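Local coordinates for protein complement factor MASP-3 (Homo sapiens, PDB 3DEM) that probably acts as a serine protease of the complement lectin pathway, pairing through its calcium-binding CUB and EGF modules and docking to mannan-binding lectin and ficolins, at residues 55-68 against 88-102. Sequence-based numbering, arbitrary orientation.
Sequences EYDYVKVETEDQVL and VLSPGSFMSITFRSD. With CA (calcium ion), chain E.
Y58 carries its CG between the backbone N and the carbonyl carbon (chi1 62°), which turns one face of the ring to R100, whose chain starts with CG anti to N and then bends at chi2. R100 CB consequently sits over that face of the Y58 ring, 3.7 Å from its centroid and 22° off the normal, a CH-pi contact. Farther out, R100 NH1 gives a weak bond to Y56 O. Beneath these side chains strands 58-62 and 94-101 run antiparallel, with Y58/R100, K60/T98 and E62/S96 as hydrogen-bonded pairs; the bond from S96 N to E62 O is 2.7 Å. These are the central strands of one of the two four-stranded sheets of the CUB beta-sandwich. V59 packs on F46, V61 and I97 on L41, all of strand 37-47, while F99 lies against S25 and P15; V61 CG1 meets M95 CG at 3.8 Å. On the other face, water 1 links E62 OE2, S96 OG and T98 OG1, while N30 and T28 also bond the latter two. At one end of the strand pair, D57 chelates the calcium ion through both carboxylate oxygens, and D102 OD1 binds it at 2.2 Å, the two carboxylate planes 82° apart. D102 N donates to D57 OD1 at 2.9 Å, nearly straight, so D102 both binds the ion and holds its fellow ligand. Y21 OH also hydrogen-bonds D57 OD2; E49 and S104 complete the protein ligands.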
loop_
_atom_site.group_PDB
_atom_site.type_symbol
_atom_site.label_atom_id
_atom_site.label_comp_id
_atom_site.label_asym_id
_atom_site.label_seq_id
_atom_site.Cartn_x
_atom_site.Cartn_y
_atom_site.Cartn_z
ATOM N N GLU A 55 -20.330 22.818 -17.728
ATOM C CA GLU A 55 -19.973 24.227 -17.835
ATOM C C GLU A 55 -20.583 25.076 -16.723
ATOM O O GLU A 55 -20.006 26.086 -16.327
ATOM C CB GLU A 55 -20.314 24.794 -19.225
ATOM C CG GLU A 55 -21.781 24.691 -19.645
ATOM C CD GLU A 55 -22.011 25.181 -21.067
ATOM O OE1 GLU A 55 -21.011 25.386 -21.789
ATOM O OE2 GLU A 55 -23.183 25.364 -21.469
ATOM N N TYR A 56 -21.737 24.653 -16.213
ATOM C CA TYR A 56 -22.426 25.393 -15.159
ATOM C C TYR A 56 -21.869 25.054 -13.779
ATOM O O TYR A 56 -20.967 25.732 -13.285
ATOM C CB TYR A 56 -23.943 25.171 -15.231
ATOM C CG TYR A 56 -24.561 25.628 -16.541
ATOM C CD1 TYR A 56 -25.791 25.135 -16.970
ATOM C CD2 TYR A 56 -23.906 26.547 -17.357
ATOM C CE1 TYR A 56 -26.354 25.555 -18.170
ATOM C CE2 TYR A 56 -24.459 26.968 -18.556
ATOM C CZ TYR A 56 -25.680 26.469 -18.958
ATOM O OH TYR A 56 -26.223 26.899 -20.157
ATOM N N ASP A 57 -22.401 24.010 -13.151
ATOM C CA ASP A 57 -21.872 23.552 -11.871
ATOM C C ASP A 57 -20.924 22.382 -12.109
ATOM O O ASP A 57 -21.166 21.548 -12.981
ATOM C CB ASP A 57 -23.004 23.139 -10.928
ATOM C CG ASP A 57 -23.924 24.294 -10.582
ATOM O OD1 ASP A 57 -23.658 25.428 -11.031
ATOM O OD2 ASP A 57 -24.918 24.071 -9.861
ATOM N N TYR A 58 -19.841 22.317 -11.344
ATOM C CA TYR A 58 -18.874 21.249 -11.551
ATOM C C TYR A 58 -17.906 21.001 -10.401
ATOM O O TYR A 58 -17.668 21.868 -9.555
ATOM C CB TYR A 58 -18.079 21.493 -12.835
ATOM C CG TYR A 58 -17.252 22.756 -12.832
ATOM C CD1 TYR A 58 -16.009 22.794 -12.211
ATOM C CD2 TYR A 58 -17.705 23.909 -13.464
ATOM C CE1 TYR A 58 -15.241 23.945 -12.212
ATOM C CE2 TYR A 58 -16.942 25.063 -13.476
ATOM C CZ TYR A 58 -15.712 25.071 -12.847
ATOM O OH TYR A 58 -14.951 26.213 -12.849
ATOM N N VAL A 59 -17.375 19.784 -10.377
ATOM C CA VAL A 59 -16.226 19.453 -9.557
ATOM C C VAL A 59 -15.094 19.101 -10.513
ATOM O O VAL A 59 -15.171 18.120 -11.253
ATOM C CB VAL A 59 -16.503 18.274 -8.595
ATOM C CG1 VAL A 59 -15.217 17.831 -7.913
ATOM C CG2 VAL A 59 -17.557 18.656 -7.555
ATOM N N LYS A 60 -14.056 19.925 -10.511
ATOM C CA LYS A 60 -12.937 19.773 -11.427
ATOM C C LYS A 60 -11.729 19.234 -10.664
ATOM O O LYS A 60 -11.322 19.800 -9.644
ATOM C CB LYS A 60 -12.612 21.130 -12.050
ATOM C CG LYS A 60 -11.576 21.116 -13.155
ATOM C CD LYS A 60 -11.318 22.539 -13.644
ATOM C CE LYS A 60 -10.493 22.560 -14.921
ATOM N NZ LYS A 60 -10.363 23.938 -15.501
ATOM N N VAL A 61 -11.164 18.136 -11.151
ATOM C CA VAL A 61 -9.987 17.538 -10.526
ATOM C C VAL A 61 -8.806 17.637 -11.477
ATOM O O VAL A 61 -8.861 17.127 -12.600
ATOM C CB VAL A 61 -10.224 16.053 -10.173
ATOM C CG1 VAL A 61 -8.993 15.459 -9.502
ATOM C CG2 VAL A 61 -11.458 15.905 -9.281
ATOM N N GLU A 62 -7.738 18.289 -11.034
ATOM C CA GLU A 62 -6.610 18.556 -11.922
ATOM C C GLU A 62 -5.261 18.577 -11.208
ATOM O O GLU A 62 -5.192 18.596 -9.979
ATOM C CB GLU A 62 -6.821 19.888 -12.647
ATOM C CG GLU A 62 -6.732 21.092 -11.733
ATOM C CD GLU A 62 -7.318 22.347 -12.352
ATOM O OE1 GLU A 62 -7.172 22.542 -13.580
ATOM O OE2 GLU A 62 -7.925 23.142 -11.603
ATOM N N THR A 63 -4.192 18.565 -11.996
ATOM C CA THR A 63 -2.852 18.797 -11.478
ATOM C C THR A 63 -2.429 20.203 -11.880
ATOM O O THR A 63 -3.263 21.014 -12.285
ATOM C CB THR A 63 -1.836 17.774 -12.012
ATOM O OG1 THR A 63 -1.625 17.984 -13.412
ATOM C CG2 THR A 63 -2.332 16.359 -11.785
ATOM N N GLU A 64 -1.137 20.493 -11.778
ATOM C CA GLU A 64 -0.640 21.829 -12.089
ATOM C C GLU A 64 -0.615 22.123 -13.592
ATOM O O GLU A 64 -0.442 23.270 -13.997
ATOM C CB GLU A 64 0.748 22.051 -11.472
ATOM C CG GLU A 64 1.730 20.893 -11.676
ATOM C CD GLU A 64 1.499 19.742 -10.702
ATOM O OE1 GLU A 64 1.961 19.831 -9.543
ATOM O OE2 GLU A 64 0.867 18.740 -11.097
ATOM N N ASP A 65 -0.799 21.090 -14.413
ATOM C CA ASP A 65 -0.690 21.248 -15.864
ATOM C C ASP A 65 -1.600 20.302 -16.645
ATOM O O ASP A 65 -1.456 20.158 -17.859
ATOM C CB ASP A 65 0.765 21.042 -16.304
ATOM C CG ASP A 65 1.295 19.660 -15.949
ATOM O OD1 ASP A 65 2.494 19.398 -16.173
ATOM O OD2 ASP A 65 0.516 18.831 -15.441
ATOM N N GLN A 66 -2.536 19.664 -15.951
ATOM C CA GLN A 66 -3.337 18.613 -16.560
ATOM C C GLN A 66 -4.671 18.441 -15.838
ATOM O O GLN A 66 -4.703 18.243 -14.627
ATOM C CB GLN A 66 -2.541 17.303 -16.531
ATOM C CG GLN A 66 -3.276 16.060 -17.013
ATOM C CD GLN A 66 -2.424 14.801 -16.868
ATOM O OE1 GLN A 66 -1.196 14.873 -16.771
ATOM N NE2 GLN A 66 -3.075 13.640 -16.846
ATOM N N VAL A 67 -5.768 18.519 -16.583
ATOM C CA VAL A 67 -7.085 18.262 -16.016
ATOM C C VAL A 67 -7.367 16.762 -16.030
ATOM O O VAL A 67 -7.397 16.137 -17.088
ATOM C CB VAL A 67 -8.199 19.027 -16.765
ATOM C CG1 VAL A 67 -9.575 18.655 -16.219
ATOM C CG2 VAL A 67 -7.970 20.526 -16.657
ATOM N N LEU A 68 -7.563 16.196 -14.845
ATOM C CA LEU A 68 -7.771 14.760 -14.699
ATOM C C LEU A 68 -9.222 14.349 -14.926
ATOM O O LEU A 68 -9.492 13.334 -15.573
ATOM C CB LEU A 68 -7.312 14.295 -13.316
ATOM C CG LEU A 68 -5.859 14.597 -12.944
ATOM C CD1 LEU A 68 -5.574 14.199 -11.504
ATOM C CD2 LEU A 68 -4.904 13.896 -13.891
ATOM N N VAL A 88 -10.275 8.502 -8.690
ATOM C CA VAL A 88 -9.428 9.374 -9.489
ATOM C C VAL A 88 -8.015 9.377 -8.909
ATOM O O VAL A 88 -7.803 9.758 -7.757
ATOM C CB VAL A 88 -9.971 10.817 -9.533
ATOM C CG1 VAL A 88 -9.062 11.700 -10.381
ATOM C CG2 VAL A 88 -11.402 10.832 -10.066
ATOM N N LEU A 89 -7.051 8.948 -9.713
ATOM C CA LEU A 89 -5.670 8.844 -9.264
ATOM C C LEU A 89 -4.823 9.928 -9.921
ATOM O O LEU A 89 -4.838 10.077 -11.143
ATOM C CB LEU A 89 -5.115 7.459 -9.601
ATOM C CG LEU A 89 -3.745 7.060 -9.045
ATOM C CD1 LEU A 89 -3.775 6.935 -7.531
ATOM C CD2 LEU A 89 -3.269 5.748 -9.677
ATOM N N SER A 90 -4.097 10.693 -9.109
ATOM C CA SER A 90 -3.185 11.703 -9.638
ATOM C C SER A 90 -1.910 11.037 -10.145
ATOM O O SER A 90 -1.477 10.032 -9.583
ATOM C CB SER A 90 -2.840 12.744 -8.570
ATOM O OG SER A 90 -2.016 12.189 -7.557
ATOM N N PRO A 91 -1.312 11.592 -11.215
ATOM C CA PRO A 91 -0.073 11.056 -11.782
ATOM C C PRO A 91 1.108 11.252 -10.840
ATOM O O PRO A 91 2.008 10.413 -10.787
ATOM C CB PRO A 91 0.131 11.892 -13.055
ATOM C CG PRO A 91 -1.176 12.582 -13.299
ATOM C CD PRO A 91 -1.794 12.767 -11.957
ATOM N N GLY A 92 1.098 12.355 -10.099
ATOM C CA GLY A 92 2.178 12.666 -9.169
ATOM C C GLY A 92 1.672 12.924 -7.762
ATOM O O GLY A 92 0.659 12.368 -7.339
ATOM N N SER A 93 2.372 13.782 -7.034
ATOM C CA SER A 93 2.065 14.000 -5.627
ATOM C C SER A 93 1.224 15.250 -5.368
ATOM O O SER A 93 1.198 15.764 -4.248
ATOM C CB SER A 93 3.359 14.052 -4.809
ATOM O OG SER A 93 4.122 15.199 -5.128
ATOM N N PHE A 94 0.526 15.730 -6.394
ATOM C CA PHE A 94 -0.303 16.926 -6.252
ATOM C C PHE A 94 -1.671 16.779 -6.915
ATOM O O PHE A 94 -1.786 16.239 -8.017
ATOM C CB PHE A 94 0.422 18.159 -6.809
ATOM C CG PHE A 94 -0.430 19.398 -6.846
ATOM C CD1 PHE A 94 -0.652 20.135 -5.696
ATOM C CD2 PHE A 94 -1.009 19.825 -8.031
ATOM C CE1 PHE A 94 -1.434 21.278 -5.725
ATOM C CE2 PHE A 94 -1.793 20.960 -8.068
ATOM C CZ PHE A 94 -2.007 21.690 -6.914
ATOM N N MET A 95 -2.701 17.281 -6.240
ATOM C CA MET A 95 -4.046 17.280 -6.793
ATOM C C MET A 95 -4.807 18.530 -6.374
ATOM O O MET A 95 -4.838 18.883 -5.198
ATOM C CB MET A 95 -4.806 16.024 -6.362
ATOM C CG MET A 95 -6.195 15.895 -6.973
ATOM S SD MET A 95 -7.081 14.466 -6.326
ATOM C CE MET A 95 -6.388 13.146 -7.327
ATOM N N SER A 96 -5.412 19.204 -7.344
ATOM C CA SER A 96 -6.225 20.377 -7.057
ATOM C C SER A 96 -7.677 20.077 -7.400
ATOM O O SER A 96 -7.972 19.483 -8.440
ATOM C CB SER A 96 -5.719 21.590 -7.848
ATOM O OG SER A 96 -6.396 22.773 -7.458
ATOM N N ILE A 97 -8.577 20.471 -6.509
ATOM C CA ILE A 97 -10.001 20.223 -6.680
ATOM C C ILE A 97 -10.763 21.534 -6.568
ATOM O O ILE A 97 -10.604 22.266 -5.590
ATOM C CB ILE A 97 -10.532 19.247 -5.602
ATOM C CG1 ILE A 97 -9.809 17.899 -5.692
ATOM C CG2 ILE A 97 -12.042 19.050 -5.732
ATOM C CD1 ILE A 97 -10.053 17.004 -4.503
ATOM N N THR A 98 -11.585 21.829 -7.568
ATOM C CA THR A 98 -12.423 23.020 -7.539
ATOM C C THR A 98 -13.901 22.658 -7.655
ATOM O O THR A 98 -14.310 21.972 -8.592
ATOM C CB THR A 98 -12.042 24.009 -8.667
ATOM O OG1 THR A 98 -10.705 24.474 -8.459
ATOM C CG2 THR A 98 -12.994 25.209 -8.697
ATOM N N PHE A 99 -14.691 23.106 -6.686
ATOM C CA PHE A 99 -16.139 23.045 -6.808
ATOM C C PHE A 99 -16.654 24.417 -7.214
ATOM O O PHE A 99 -16.377 25.411 -6.545
ATOM C CB PHE A 99 -16.791 22.610 -5.493
ATOM C CG PHE A 99 -18.280 22.848 -5.449
ATOM C CD1 PHE A 99 -19.154 22.007 -6.123
ATOM C CD2 PHE A 99 -18.804 23.915 -4.735
ATOM C CE1 PHE A 99 -20.522 22.228 -6.088
ATOM C CE2 PHE A 99 -20.175 24.142 -4.693
ATOM C CZ PHE A 99 -21.031 23.295 -5.369
ATOM N N ARG A 100 -17.386 24.477 -8.319
ATOM C CA ARG A 100 -17.968 25.733 -8.757
ATOM C C ARG A 100 -19.475 25.626 -8.887
ATOM O O ARG A 100 -20.000 24.644 -9.407
ATOM C CB ARG A 100 -17.384 26.186 -10.094
ATOM C CG ARG A 100 -17.841 27.586 -10.490
ATOM C CD ARG A 100 -18.533 27.583 -11.840
ATOM N NE ARG A 100 -19.081 28.891 -12.180
ATOM C CZ ARG A 100 -19.742 29.149 -13.303
ATOM N NH1 ARG A 100 -19.941 28.186 -14.192
ATOM N NH2 ARG A 100 -20.208 30.369 -13.536
ATOM N N SER A 101 -20.156 26.665 -8.422
ATOM C CA SER A 101 -21.595 26.768 -8.510
ATOM C C SER A 101 -21.893 28.098 -9.193
ATOM O O SER A 101 -21.435 29.145 -8.736
ATOM C CB SER A 101 -22.185 26.740 -7.099
ATOM O OG SER A 101 -23.597 26.817 -7.117
ATOM N N ASP A 102 -22.617 28.079 -10.305
ATOM C CA ASP A 102 -22.910 29.339 -10.990
ATOM C C ASP A 102 -24.018 30.125 -10.288
ATOM O O ASP A 102 -24.350 29.847 -9.135
ATOM C CB ASP A 102 -23.193 29.133 -12.487
ATOM C CG ASP A 102 -24.391 28.242 -12.753
ATOM O OD1 ASP A 102 -25.000 27.732 -11.791
ATOM O OD2 ASP A 102 -24.723 28.051 -13.944
HETATM CA CA CA E . -26.100 26.099 -10.790
HETATM O O HOH W 1 -8.765 22.611 -9.024
HETATM O O HOH W 2 -25.351 27.580 -8.799
HETATM O O HOH W 3 -27.782 25.018 -9.729
#